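Local atomic coordinates of putative metal binding protein (Coccidioides immitis, PDB entry 3CVG), a protein that is of unproven function but probably binds a metal ion or another small ligand, as members of the periplasmic binding protein superfamily do. Residues Q189-A194 with L209-G214; D105-I110 with K153-I158; T203-Y208 with Y222-N227. One frame throughout, in Å; residues are numbered along the deposited sequence.

Contact 1: Q189-A194 with L209-G214; sequences QALTAA and LSIPRG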
ATOM      1  N   GLN A 189       6.542  -2.056 -12.709  1.00 24.91           N
ATOM      2  CA  GLN A 189       7.800  -2.553 -13.267  1.00 22.58           C
ATOM      3  C   GLN A 189       8.343  -3.709 -12.426  1.00 19.65           C
ATOM      4  O   GLN A 189       8.762  -4.733 -12.966  1.00 17.54           O
ATOM      5  CB  GLN A 189       8.829  -1.425 -13.332  1.00 26.59           C
ATOM      6  CG  GLN A 189       8.549  -0.416 -14.430  1.00 32.52           C
ATOM      7  CD  GLN A 189       9.206   0.927 -14.177  1.00 38.80           C
ATOM      8  OE1 GLN A 189      10.331   1.003 -13.669  1.00 41.64           O
ATOM      9  NE2 GLN A 189       8.509   2.005 -14.545  1.00 40.27           N
ATOM     10  N   ALA A 190       8.330  -3.552 -11.105  1.00 19.00           N
ATOM     11  CA  ALA A 190       8.832  -4.606 -10.216  1.00 18.65           C
ATOM     12  C   ALA A 190       8.073  -5.931 -10.350  1.00 17.88           C
ATOM     13  O   ALA A 190       8.684  -7.006 -10.352  1.00 17.40           O
ATOM     14  CB  ALA A 190       8.801  -4.122  -8.751  1.00 18.66           C
ATOM     15  N   LEU A 191       6.742  -5.865 -10.431  1.00 16.40           N
ATOM     16  CA  LEU A 191       5.951  -7.082 -10.578  1.00 17.90           C
ATOM     17  C   LEU A 191       6.225  -7.704 -11.952  1.00 18.52           C
ATOM     18  O   LEU A 191       6.378  -8.917 -12.073  1.00 18.17           O
ATOM     19  CB  LEU A 191       4.444  -6.789 -10.421  1.00 17.80           C
ATOM     20  CG  LEU A 191       3.478  -7.966 -10.629  1.00 16.80           C
ATOM     21  CD1 LEU A 191       3.911  -9.171  -9.791  1.00 14.75           C
ATOM     22  CD2 LEU A 191       2.054  -7.538 -10.253  1.00 17.00           C
ATOM     23  N   THR A 192       6.294  -6.862 -12.978  1.00 19.90           N
ATOM     24  CA  THR A 192       6.567  -7.327 -14.332  1.00 20.92           C
ATOM     25  C   THR A 192       7.915  -8.054 -14.366  1.00 21.01           C
ATOM     26  O   THR A 192       8.053  -9.120 -14.980  1.00 20.32           O
ATOM     27  CB  THR A 192       6.600  -6.142 -15.326  1.00 21.41           C
ATOM     28  OG1 THR A 192       5.308  -5.518 -15.365  1.00 19.12           O
ATOM     29  CG2 THR A 192       6.970  -6.625 -16.724  1.00 21.30           C
ATOM     30  N   ALA A 193       8.903  -7.473 -13.696  1.00 19.99           N
ATOM     31  CA  ALA A 193      10.238  -8.059 -13.642  1.00 21.48           C
ATOM     32  C   ALA A 193      10.232  -9.402 -12.921  1.00 19.32           C
ATOM     33  O   ALA A 193      10.863 -10.350 -13.378  1.00 20.76           O
ATOM     34  CB  ALA A 193      11.206  -7.102 -12.944  1.00 17.98           C
ATOM     35  N   ALA A 194       9.524  -9.487 -11.793  1.00 20.23           N
ATOM     36  CA  ALA A 194       9.461 -10.730 -11.029  1.00 18.62           C
ATOM     37  C   ALA A 194       8.883 -11.857 -11.879  1.00 20.85           C
ATOM     38  O   ALA A 194       9.346 -13.002 -11.825  1.00 18.91           O
ATOM     39  CB  ALA A 194       8.605 -10.548  -9.782  1.00 18.03           C
ATOM     40  N   LEU A 209      -3.679  -5.894 -10.764  1.00 23.20           N
ATOM     41  CA  LEU A 209      -4.750  -5.590 -11.707  1.00 23.68           C
ATOM     42  C   LEU A 209      -4.288  -4.627 -12.784  1.00 23.95           C
ATOM     43  O   LEU A 209      -5.009  -4.377 -13.749  1.00 22.87           O
ATOM     44  CB  LEU A 209      -5.955  -4.995 -10.968  1.00 24.23           C
ATOM     45  CG  LEU A 209      -6.602  -5.931  -9.941  1.00 24.22           C
ATOM     46  CD1 LEU A 209      -7.637  -5.161  -9.113  1.00 27.79           C
ATOM     47  CD2 LEU A 209      -7.240  -7.110 -10.653  1.00 25.76           C
ATOM     48  N   SER A 210      -3.076  -4.101 -12.627  1.00 24.67           N
ATOM     49  CA  SER A 210      -2.531  -3.158 -13.592  1.00 25.07           C
ATOM     50  C   SER A 210      -1.686  -3.804 -14.689  1.00 23.80           C
ATOM     51  O   SER A 210      -1.434  -3.174 -15.704  1.00 24.37           O
ATOM     52  CB  SER A 210      -1.673  -2.103 -12.883  1.00 25.68           C
ATOM     53  OG  SER A 210      -2.439  -1.330 -11.980  1.00 30.03           O
ATOM     54  N   ILE A 211      -1.233  -5.038 -14.486  1.00 24.20           N
ATOM     55  CA  ILE A 211      -0.394  -5.674 -15.495  1.00 24.05           C
ATOM     56  C   ILE A 211      -1.210  -6.435 -16.533  1.00 23.41           C
ATOM     57  O   ILE A 211      -2.351  -6.830 -16.284  1.00 24.44           O
ATOM     58  CB  ILE A 211       0.661  -6.622 -14.853  1.00 24.78           C
ATOM     59  CG1 ILE A 211      -0.032  -7.754 -14.099  1.00 24.88           C
ATOM     60  CG2 ILE A 211       1.575  -5.827 -13.917  1.00 24.73           C
ATOM     61  CD1 ILE A 211       0.912  -8.811 -13.578  1.00 25.01           C
ATOM     62  N   PRO A 212      -0.638  -6.633 -17.726  1.00 24.20           N
ATOM     63  CA  PRO A 212      -1.340  -7.354 -18.796  1.00 23.36           C
ATOM     64  C   PRO A 212      -1.897  -8.696 -18.338  1.00 23.63           C
ATOM     65  O   PRO A 212      -1.277  -9.385 -17.533  1.00 23.16           O
ATOM     66  CB  PRO A 212      -0.265  -7.514 -19.858  1.00 22.25           C
ATOM     67  CG  PRO A 212       0.571  -6.271 -19.675  1.00 22.87           C
ATOM     68  CD  PRO A 212       0.701  -6.199 -18.168  1.00 22.29           C
ATOM     69  N   ARG A 213      -3.073  -9.067 -18.838  1.00 24.30           N
ATOM     70  CA  ARG A 213      -3.662 -10.350 -18.466  1.00 27.21           C
ATOM     71  C   ARG A 213      -2.698 -11.481 -18.801  1.00 26.31           C
ATOM     72  O   ARG A 213      -2.572 -12.452 -18.049  1.00 27.08           O
ATOM     73  CB  ARG A 213      -4.972 -10.599 -19.213  1.00 28.05           C
ATOM     74  CG  ARG A 213      -6.089  -9.676 -18.813  1.00 33.05           C
ATOM     75  CD  ARG A 213      -7.433 -10.204 -19.282  1.00 35.72           C
ATOM     76  NE  ARG A 213      -8.491  -9.249 -18.986  1.00 39.24           N
ATOM     77  CZ  ARG A 213      -8.711  -8.734 -17.782  1.00 40.56           C
ATOM     78  NH1 ARG A 213      -7.945  -9.084 -16.758  1.00 41.52           N
ATOM     79  NH2 ARG A 213      -9.697  -7.866 -17.603  1.00 43.52           N
ATOM     80  N   GLY A 214      -2.032 -11.351 -19.943  1.00 26.53           N
ATOM     81  CA  GLY A 214      -1.086 -12.367 -20.364  1.00 28.01           C
ATOM     82  C   GLY A 214      -0.029 -12.678 -19.317  1.00 27.89           C
ATOM     83  O   GLY A 214       0.299 -13.843 -19.097  1.00 27.71           O
TER
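Thr192 OG1 has two neighbours. It hydrogen-bonds to the carbonyl oxygen of Ile188, one turn back in its own helix, and it also faces the CG2 methyl of Ile211 at 4.0 Å. The internal bond satisfies the hydroxyl, so its meeting with the methyl is simple packing. The side chains of Thr192 and Ile211 run antiparallel alongside one another.

Leu191 makes the apolar half. Its CD2 touches Ile211 CD1 at 3.7 Å, and the same CD2 lies 4.1 Å from Ile211 CG2. The two side chains lie roughly perpendicular. Ile211 holds CG1 between its backbone N and carbonyl carbon (chi1 62°), and CD1 extends from there to the leucine.

The contact joins helix 187-196 to the loop that links helices 205-208 and 213-216, within the periplasmic binding protein fold. It lies about 16 Å from the centre of the chain, measured centre to centre. Ile211 also touches Ile195, a turn further along the same helix.

Contact 2: D105-I110 with K153-I158; sequences DHFMLI and KSATNI
This is a buried strand-to-helix packing contact near the centre of the chain, where the ring of Phe107 on strand 100-111 meets the first turn of helix 155-166. No hydrogen bond joins the two segments. The backbones stay well apart: the nearest CA atoms, those of Phe107 and Thr156, are 7.8 Å from one another, and the ring spans the gap. The ring comes in end-on, with CE1 and CZ leading. CE1 lies 3.7 Å from Thr156 OG1, which sits at the ring edge near its plane. CE1 is also 3.8 Å from Thr156 CA, so the ring also rests against the helix backbone. CZ approaches Ala155, 3.9 Å from its O and 4.3 Å from its CB methyl. Phe107 turns CG anti to its carbonyl carbon (chi1 -74°), and its CB points toward the helix. Ile202 and Asn235 touch the Phe107 side chain from neighbouring strands.

In periplasmic binding proteins the ligand is commonly held in a cleft between two lobes. Here the nearest side-chain atom of Thr156 is about 3 Å from a bound calcium ion, so it may take part in coordination. Phe107 thus packs against a residue close to the ion.

The start of this helix is capped. Ser154 takes the N-cap position, and its OG accepts from Asn157 N at 3.2 Å in a nearly straight bond (169°). The same OG is hydrogen-bonded to Asp152 OD1, so two groups grip it. Ile158 N bonds to Ser154 O at 2.8 Å, which closes the first helical turn.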
ATOM      1  N   ASP A 105      -6.247  -2.032   1.931  1.00 23.13           N
ATOM      2  CA  ASP A 105      -5.580  -2.502   0.726  1.00 22.37           C
ATOM      3  C   ASP A 105      -5.048  -3.892   1.067  1.00 22.24           C
ATOM      4  O   ASP A 105      -5.099  -4.309   2.226  1.00 21.49           O
ATOM      5  CB  ASP A 105      -4.445  -1.542   0.353  1.00 20.84           C
ATOM      6  CG  ASP A 105      -3.696  -1.972  -0.903  1.00 25.07           C
ATOM      7  OD1 ASP A 105      -4.287  -2.669  -1.754  1.00 21.98           O
ATOM      8  OD2 ASP A 105      -2.514  -1.589  -1.043  1.00 26.80           O
ATOM      9  N   HIS A 106      -4.547  -4.621   0.077  1.00 22.42           N
ATOM     10  CA  HIS A 106      -4.055  -5.964   0.346  1.00 21.22           C
ATOM     11  C   HIS A 106      -2.766  -6.297  -0.399  1.00 22.02           C
ATOM     12  O   HIS A 106      -2.608  -5.958  -1.570  1.00 20.85           O
ATOM     13  CB  HIS A 106      -5.131  -6.998  -0.010  1.00 22.22           C
ATOM     14  CG  HIS A 106      -6.481  -6.686   0.566  1.00 25.07           C
ATOM     15  ND1 HIS A 106      -7.370  -5.826  -0.043  1.00 24.60           N
ATOM     16  CD2 HIS A 106      -7.062  -7.065   1.732  1.00 22.87           C
ATOM     17  CE1 HIS A 106      -8.439  -5.688   0.721  1.00 25.56           C
ATOM     18  NE2 HIS A 106      -8.277  -6.427   1.803  1.00 26.24           N
ATOM     19  N   PHE A 107      -1.842  -6.946   0.302  1.00 21.08           N
ATOM     20  CA  PHE A 107      -0.575  -7.369  -0.294  1.00 21.44           C
ATOM     21  C   PHE A 107      -0.782  -8.815  -0.761  1.00 20.23           C
ATOM     22  O   PHE A 107      -1.735  -9.481  -0.343  1.00 19.89           O
ATOM     23  CB  PHE A 107       0.552  -7.353   0.756  1.00 19.13           C
ATOM     24  CG  PHE A 107       1.030  -5.969   1.140  1.00 21.06           C
ATOM     25  CD1 PHE A 107       1.730  -5.179   0.235  1.00 17.92           C
ATOM     26  CD2 PHE A 107       0.811  -5.475   2.429  1.00 21.59           C
ATOM     27  CE1 PHE A 107       2.215  -3.917   0.604  1.00 21.52           C
ATOM     28  CE2 PHE A 107       1.288  -4.217   2.807  1.00 20.34           C
ATOM     29  CZ  PHE A 107       1.993  -3.436   1.891  1.00 21.56           C
HETATM   30  N   MSE A 108       0.095  -9.297  -1.635  1.00 20.59           N
HETATM   31  CA  MSE A 108       0.022 -10.680  -2.085  1.00 20.55           C
HETATM   32  C   MSE A 108       1.409 -11.224  -2.409  1.00 19.79           C
HETATM   33  O   MSE A 108       2.303 -10.476  -2.828  1.00 18.93           O
HETATM   34  CB  MSE A 108      -0.910 -10.845  -3.305  1.00 26.23           C
HETATM   35  CG  MSE A 108      -1.010  -9.666  -4.274  1.00 33.60           C
HETATM   36 SE   MSE A 108      -2.416  -9.954  -5.650  1.00 48.11          SE
HETATM   37  CE  MSE A 108      -1.459 -11.117  -6.858  1.00 39.57           C
ATOM     38  N   LEU A 109       1.597 -12.517  -2.161  1.00 17.75           N
ATOM     39  CA  LEU A 109       2.856 -13.182  -2.477  1.00 18.11           C
ATOM     40  C   LEU A 109       2.578 -13.937  -3.765  1.00 18.75           C
ATOM     41  O   LEU A 109       1.666 -14.765  -3.822  1.00 19.25           O
ATOM     42  CB  LEU A 109       3.253 -14.173  -1.386  1.00 17.96           C
ATOM     43  CG  LEU A 109       4.503 -14.995  -1.704  1.00 18.67           C
ATOM     44  CD1 LEU A 109       5.729 -14.070  -1.791  1.00 15.97           C
ATOM     45  CD2 LEU A 109       4.693 -16.062  -0.636  1.00 21.24           C
ATOM     46  N   ILE A 110       3.335 -13.626  -4.807  1.00 17.78           N
ATOM     47  CA  ILE A 110       3.146 -14.295  -6.083  1.00 18.19           C
ATOM     48  C   ILE A 110       4.476 -14.920  -6.504  1.00 19.29           C
ATOM     49  O   ILE A 110       5.538 -14.523  -6.021  1.00 18.03           O
ATOM     50  CB  ILE A 110       2.633 -13.296  -7.149  1.00 16.44           C
ATOM     51  CG1 ILE A 110       3.707 -12.254  -7.479  1.00 17.43           C
ATOM     52  CG2 ILE A 110       1.391 -12.574  -6.627  1.00 16.70           C
ATOM     53  CD1 ILE A 110       4.652 -12.678  -8.592  1.00 17.87           C
ATOM     54  N   LYS A 153      12.370   1.436   0.584  1.00 15.79           N
ATOM     55  CA  LYS A 153      11.744   2.043   1.752  1.00 16.38           C
ATOM     56  C   LYS A 153      10.218   2.167   1.652  1.00 18.12           C
ATOM     57  O   LYS A 153       9.589   2.764   2.521  1.00 14.58           O
ATOM     58  CB  LYS A 153      12.346   3.435   2.006  1.00 16.36           C
ATOM     59  CG  LYS A 153      13.676   3.450   2.800  1.00 17.55           C
ATOM     60  CD  LYS A 153      14.266   4.867   2.844  1.00 17.74           C
ATOM     61  CE  LYS A 153      15.254   5.084   4.013  1.00 19.68           C
ATOM     62  NZ  LYS A 153      16.533   4.321   3.941  1.00 15.33           N
ATOM     63  N   SER A 154       9.628   1.598   0.606  1.00 18.71           N
ATOM     64  CA  SER A 154       8.177   1.674   0.422  1.00 19.04           C
ATOM     65  C   SER A 154       7.421   0.737   1.358  1.00 18.02           C
ATOM     66  O   SER A 154       8.011  -0.122   2.008  1.00 16.28           O
ATOM     67  CB  SER A 154       7.815   1.311  -1.017  1.00 21.04           C
ATOM     68  OG  SER A 154       8.105  -0.056  -1.270  1.00 22.42           O
ATOM     69  N   ALA A 155       6.098   0.899   1.406  1.00 18.31           N
ATOM     70  CA  ALA A 155       5.261   0.042   2.232  1.00 18.49           C
ATOM     71  C   ALA A 155       5.506  -1.427   1.846  1.00 17.19           C
ATOM     72  O   ALA A 155       5.603  -2.291   2.711  1.00 16.69           O
ATOM     73  CB  ALA A 155       3.787   0.416   2.043  1.00 18.52           C
ATOM     74  N   THR A 156       5.621  -1.706   0.549  1.00 18.95           N
ATOM     75  CA  THR A 156       5.879  -3.072   0.090  1.00 18.64           C
ATOM     76  C   THR A 156       7.226  -3.574   0.637  1.00 17.97           C
ATOM     77  O   THR A 156       7.318  -4.681   1.161  1.00 19.96           O
ATOM     78  CB  THR A 156       5.883  -3.132  -1.458  1.00 21.67           C
ATOM     79  OG1 THR A 156       4.595  -2.738  -1.944  1.00 24.67           O
ATOM     80  CG2 THR A 156       6.188  -4.538  -1.951  1.00 19.53           C
ATOM     81  N   ASN A 157       8.269  -2.757   0.512  1.00 19.20           N
ATOM     82  CA  ASN A 157       9.589  -3.126   1.020  1.00 17.92           C
ATOM     83  C   ASN A 157       9.508  -3.389   2.525  1.00 17.49           C
ATOM     84  O   ASN A 157      10.019  -4.396   3.013  1.00 17.97           O
ATOM     85  CB  ASN A 157      10.594  -2.005   0.718  1.00 18.69           C
ATOM     86  CG  ASN A 157      11.997  -2.286   1.267  1.00 14.11           C
ATOM     87  OD1 ASN A 157      12.440  -3.437   1.377  1.00 15.88           O
ATOM     88  ND2 ASN A 157      12.712  -1.224   1.569  1.00 13.58           N
ATOM     89  N   ILE A 158       8.855  -2.494   3.258  1.00 17.20           N
ATOM     90  CA  ILE A 158       8.709  -2.665   4.701  1.00 16.90           C
ATOM     91  C   ILE A 158       8.068  -4.035   4.981  1.00 17.94           C
ATOM     92  O   ILE A 158       8.538  -4.803   5.819  1.00 16.39           O
ATOM     93  CB  ILE A 158       7.809  -1.534   5.295  1.00 18.14           C
ATOM     94  CG1 ILE A 158       8.584  -0.214   5.332  1.00 16.74           C
ATOM     95  CG2 ILE A 158       7.309  -1.922   6.701  1.00 17.10           C
ATOM     96  CD1 ILE A 158       7.680   1.023   5.486  1.00 16.33           C
TER

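Contact 3: T203-Y208 with Y222-N227; sequences TDYGTY and YKKGTN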
ATOM      1  N   THR A 203       3.739  -8.123  -3.684  1.00 17.85           N
ATOM      2  CA  THR A 203       3.223  -7.032  -4.496  1.00 19.71           C
ATOM      3  C   THR A 203       1.856  -6.672  -3.901  1.00 20.01           C
ATOM      4  O   THR A 203       1.495  -7.170  -2.833  1.00 19.89           O
ATOM      5  CB  THR A 203       3.084  -7.473  -5.994  1.00 18.07           C
ATOM      6  OG1 THR A 203       2.651  -6.367  -6.795  1.00 16.26           O
ATOM      7  CG2 THR A 203       2.080  -8.613  -6.138  1.00 19.90           C
ATOM      8  N   ASP A 204       1.100  -5.809  -4.566  1.00 21.72           N
ATOM      9  CA  ASP A 204      -0.211  -5.456  -4.030  1.00 25.29           C
ATOM     10  C   ASP A 204      -1.299  -5.718  -5.059  1.00 25.38           C
ATOM     11  O   ASP A 204      -1.026  -5.792  -6.260  1.00 23.26           O
ATOM     12  CB  ASP A 204      -0.244  -3.991  -3.574  1.00 25.00           C
ATOM     13  CG  ASP A 204       0.033  -3.023  -4.698  1.00 26.43           C
ATOM     14  OD1 ASP A 204       1.212  -2.847  -5.076  1.00 33.80           O
ATOM     15  OD2 ASP A 204      -0.933  -2.436  -5.218  1.00 30.84           O
ATOM     16  N   TYR A 205      -2.532  -5.855  -4.581  1.00 25.39           N
ATOM     17  CA  TYR A 205      -3.663  -6.140  -5.450  1.00 26.21           C
ATOM     18  C   TYR A 205      -3.814  -5.185  -6.628  1.00 25.97           C
ATOM     19  O   TYR A 205      -4.019  -5.629  -7.757  1.00 25.22           O
ATOM     20  CB  TYR A 205      -4.962  -6.155  -4.633  1.00 26.05           C
ATOM     21  CG  TYR A 205      -6.150  -6.724  -5.384  1.00 26.11           C
ATOM     22  CD1 TYR A 205      -6.042  -7.919  -6.100  1.00 26.16           C
ATOM     23  CD2 TYR A 205      -7.395  -6.086  -5.350  1.00 28.06           C
ATOM     24  CE1 TYR A 205      -7.143  -8.465  -6.765  1.00 27.64           C
ATOM     25  CE2 TYR A 205      -8.502  -6.623  -6.003  1.00 26.25           C
ATOM     26  CZ  TYR A 205      -8.370  -7.806  -6.710  1.00 25.85           C
ATOM     27  OH  TYR A 205      -9.451  -8.327  -7.372  1.00 24.43           O
ATOM     28  N   GLY A 206      -3.712  -3.882  -6.362  1.00 26.31           N
ATOM     29  CA  GLY A 206      -3.859  -2.876  -7.407  1.00 24.84           C
ATOM     30  C   GLY A 206      -2.824  -2.961  -8.516  1.00 24.76           C
ATOM     31  O   GLY A 206      -3.133  -2.748  -9.694  1.00 22.75           O
ATOM     32  N   THR A 207      -1.584  -3.257  -8.139  1.00 23.09           N
ATOM     33  CA  THR A 207      -0.504  -3.389  -9.109  1.00 21.61           C
ATOM     34  C   THR A 207      -0.799  -4.609  -9.980  1.00 20.00           C
ATOM     35  O   THR A 207      -0.631  -4.573 -11.199  1.00 21.11           O
ATOM     36  CB  THR A 207       0.845  -3.575  -8.390  1.00 20.26           C
ATOM     37  OG1 THR A 207       1.101  -2.430  -7.570  1.00 22.26           O
ATOM     38  CG2 THR A 207       1.983  -3.740  -9.401  1.00 19.25           C
ATOM     39  N   TYR A 208      -1.246  -5.684  -9.339  1.00 20.72           N
ATOM     40  CA  TYR A 208      -1.598  -6.919 -10.031  1.00 21.75           C
ATOM     41  C   TYR A 208      -2.654  -6.663 -11.117  1.00 23.72           C
ATOM     42  O   TYR A 208      -2.545  -7.159 -12.251  1.00 22.48           O
ATOM     43  CB  TYR A 208      -2.143  -7.933  -9.018  1.00 21.07           C
ATOM     44  CG  TYR A 208      -2.752  -9.171  -9.627  1.00 22.78           C
ATOM     45  CD1 TYR A 208      -1.967 -10.089 -10.332  1.00 22.91           C
ATOM     46  CD2 TYR A 208      -4.117  -9.430  -9.504  1.00 24.94           C
ATOM     47  CE1 TYR A 208      -2.525 -11.228 -10.900  1.00 23.31           C
ATOM     48  CE2 TYR A 208      -4.692 -10.575 -10.074  1.00 25.21           C
ATOM     49  CZ  TYR A 208      -3.887 -11.468 -10.764  1.00 25.93           C
ATOM     50  OH  TYR A 208      -4.441 -12.598 -11.320  1.00 25.16           O
ATOM     51  N   TYR A 222       0.181 -17.120  -4.547  1.00 22.15           N
ATOM     52  CA  TYR A 222       0.340 -18.086  -3.468  1.00 23.06           C
ATOM     53  C   TYR A 222      -0.347 -17.650  -2.179  1.00 23.38           C
ATOM     54  O   TYR A 222      -0.673 -18.477  -1.334  1.00 23.35           O
ATOM     55  CB  TYR A 222       1.829 -18.363  -3.230  1.00 21.97           C
ATOM     56  CG  TYR A 222       2.452 -19.125  -4.376  1.00 24.20           C
ATOM     57  CD1 TYR A 222       2.164 -20.477  -4.570  1.00 24.14           C
ATOM     58  CD2 TYR A 222       3.265 -18.484  -5.312  1.00 22.45           C
ATOM     59  CE1 TYR A 222       2.654 -21.170  -5.667  1.00 24.66           C
ATOM     60  CE2 TYR A 222       3.764 -19.173  -6.421  1.00 25.33           C
ATOM     61  CZ  TYR A 222       3.449 -20.517  -6.589  1.00 24.58           C
ATOM     62  OH  TYR A 222       3.896 -21.201  -7.697  1.00 26.63           O
ATOM     63  N   LYS A 223      -0.574 -16.350  -2.030  1.00 23.31           N
ATOM     64  CA  LYS A 223      -1.240 -15.849  -0.837  1.00 24.71           C
ATOM     65  C   LYS A 223      -1.684 -14.421  -1.062  1.00 24.68           C
ATOM     66  O   LYS A 223      -0.893 -13.582  -1.485  1.00 22.69           O
ATOM     67  CB  LYS A 223      -0.301 -15.904   0.373  1.00 25.41           C
ATOM     68  CG  LYS A 223      -0.961 -15.517   1.699  1.00 27.62           C
ATOM     69  CD  LYS A 223      -2.087 -16.474   2.078  1.00 31.06           C
ATOM     70  CE  LYS A 223      -2.704 -16.117   3.433  1.00 37.25           C
ATOM     71  NZ  LYS A 223      -3.347 -14.748   3.480  1.00 39.25           N
ATOM     72  N   LYS A 224      -2.961 -14.165  -0.788  1.00 23.38           N
ATOM     73  CA  LYS A 224      -3.547 -12.841  -0.935  1.00 24.23           C
ATOM     74  C   LYS A 224      -4.055 -12.416   0.432  1.00 23.67           C
ATOM     75  O   LYS A 224      -4.692 -13.204   1.137  1.00 21.21           O
ATOM     76  CB  LYS A 224      -4.718 -12.869  -1.926  1.00 26.07           C
ATOM     77  CG  LYS A 224      -5.300 -11.490  -2.216  1.00 30.34           C
ATOM     78  CD  LYS A 224      -6.591 -11.580  -3.024  1.00 34.76           C
ATOM     79  CE  LYS A 224      -7.054 -10.202  -3.482  1.00 36.04           C
ATOM     80  NZ  LYS A 224      -8.308 -10.270  -4.293  1.00 37.18           N
ATOM     81  N   GLY A 225      -3.770 -11.177   0.814  1.00 23.81           N
ATOM     82  CA  GLY A 225      -4.211 -10.699   2.109  1.00 24.11           C
ATOM     83  C   GLY A 225      -5.726 -10.644   2.239  1.00 23.25           C
ATOM     84  O   GLY A 225      -6.424 -10.324   1.279  1.00 20.83           O
ATOM     85  N   THR A 226      -6.230 -10.978   3.422  1.00 23.71           N
ATOM     86  CA  THR A 226      -7.667 -10.933   3.686  1.00 25.17           C
ATOM     87  C   THR A 226      -7.915  -9.669   4.493  1.00 25.77           C
ATOM     88  O   THR A 226      -7.004  -8.865   4.685  1.00 24.84           O
ATOM     89  CB  THR A 226      -8.146 -12.135   4.538  1.00 23.66           C
ATOM     90  OG1 THR A 226      -7.522 -12.090   5.825  1.00 24.72           O
ATOM     91  CG2 THR A 226      -7.807 -13.445   3.861  1.00 24.13           C
ATOM     92  N   ASN A 227      -9.141  -9.488   4.974  1.00 26.59           N
ATOM     93  CA  ASN A 227      -9.446  -8.313   5.779  1.00 27.83           C
ATOM     94  C   ASN A 227      -9.349  -8.594   7.268  1.00 26.88           C
ATOM     95  O   ASN A 227      -9.672  -7.735   8.084  1.00 29.47           O
ATOM     96  CB  ASN A 227     -10.838  -7.766   5.443  1.00 27.94           C
ATOM     97  CG  ASN A 227     -10.863  -7.038   4.122  1.00 29.11           C
ATOM     98  OD1 ASN A 227     -10.157  -6.048   3.935  1.00 32.60           O
ATOM     99  ND2 ASN A 227     -11.665  -7.526   3.193  1.00 30.91           N
TER
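A lysine ammonium sits over the face of a tyrosine ring. Lys224 NZ is 3.6 Å from the centroid of the Tyr205 ring and 27° off the ring normal, a cation-pi interaction. Residues 203-204 and 222-224 lie on strands that pair antiparallel with strand 100-111 in the periplasmic binding protein fold. Strand 200-204 runs straight into helix 205-208, and Tyr205 is the first residue of that helix.

The ammonium is displaced toward the rim of the ring. Its nearest ring atom is Tyr205 CE1, at 3.3 Å from Lys224 NZ. The last methylene adds a CH-pi contact from the same side, with Lys224 CE 3.9 Å from the ring centroid. The lysine reaches the ring because its chain is fully extended, with CG anti to the backbone N (chi1 -175°). The meeting lies at the surface, and both residues are partly exposed. The positive charge would be expected to polarise the ring electrons.

The helix that begins at Tyr205 is capped by Asp204. Its OD2 accepts from Thr207 N at 3.1 Å, with the donor above the carboxylate plane. Its other oxygen, OD1, takes a short bond of 2.5 Å from Thr207 OG1, on the syn side but tilted 32° out of the carboxylate plane. Thr207 thus grips both carboxylate oxygens, which probably restricts rotation of the carboxylate. Tyr208, further along the helix, makes its own cation-pi contact with Arg216.

On the partner strand, Tyr222 and Lys223 form a classic beta bulge opposite Leu109. Lys223 has a weak, long ion pair with Asp231. Its NZ also donates to Lys224 O at 3.1 Å, coming from above the carbonyl plane.

Overall arrangement
Contacts 1 and 2 are mainly buried and contact 3 lies at the surface. Their chemistry follows: methyl packing in contact 1, an aromatic ring against a helix start in contact 2, and a charge over a ring in contact 3. Contacts 2 and 3 share a sheet. Strand 100-111 pairs with both strands of contact 3, with Met108 N 2.8 Å from Thr203 O and Leu109 N 2.8 Å from Lys223 O. Contact 1 packs beside them. Leu191 CD1 touches Ile110 CD1 at 3.8 Å, and Leu191 CD2 meets Thr203 OG1 at 3.7 Å. Of the three, contact 2 is nearest the calcium ion.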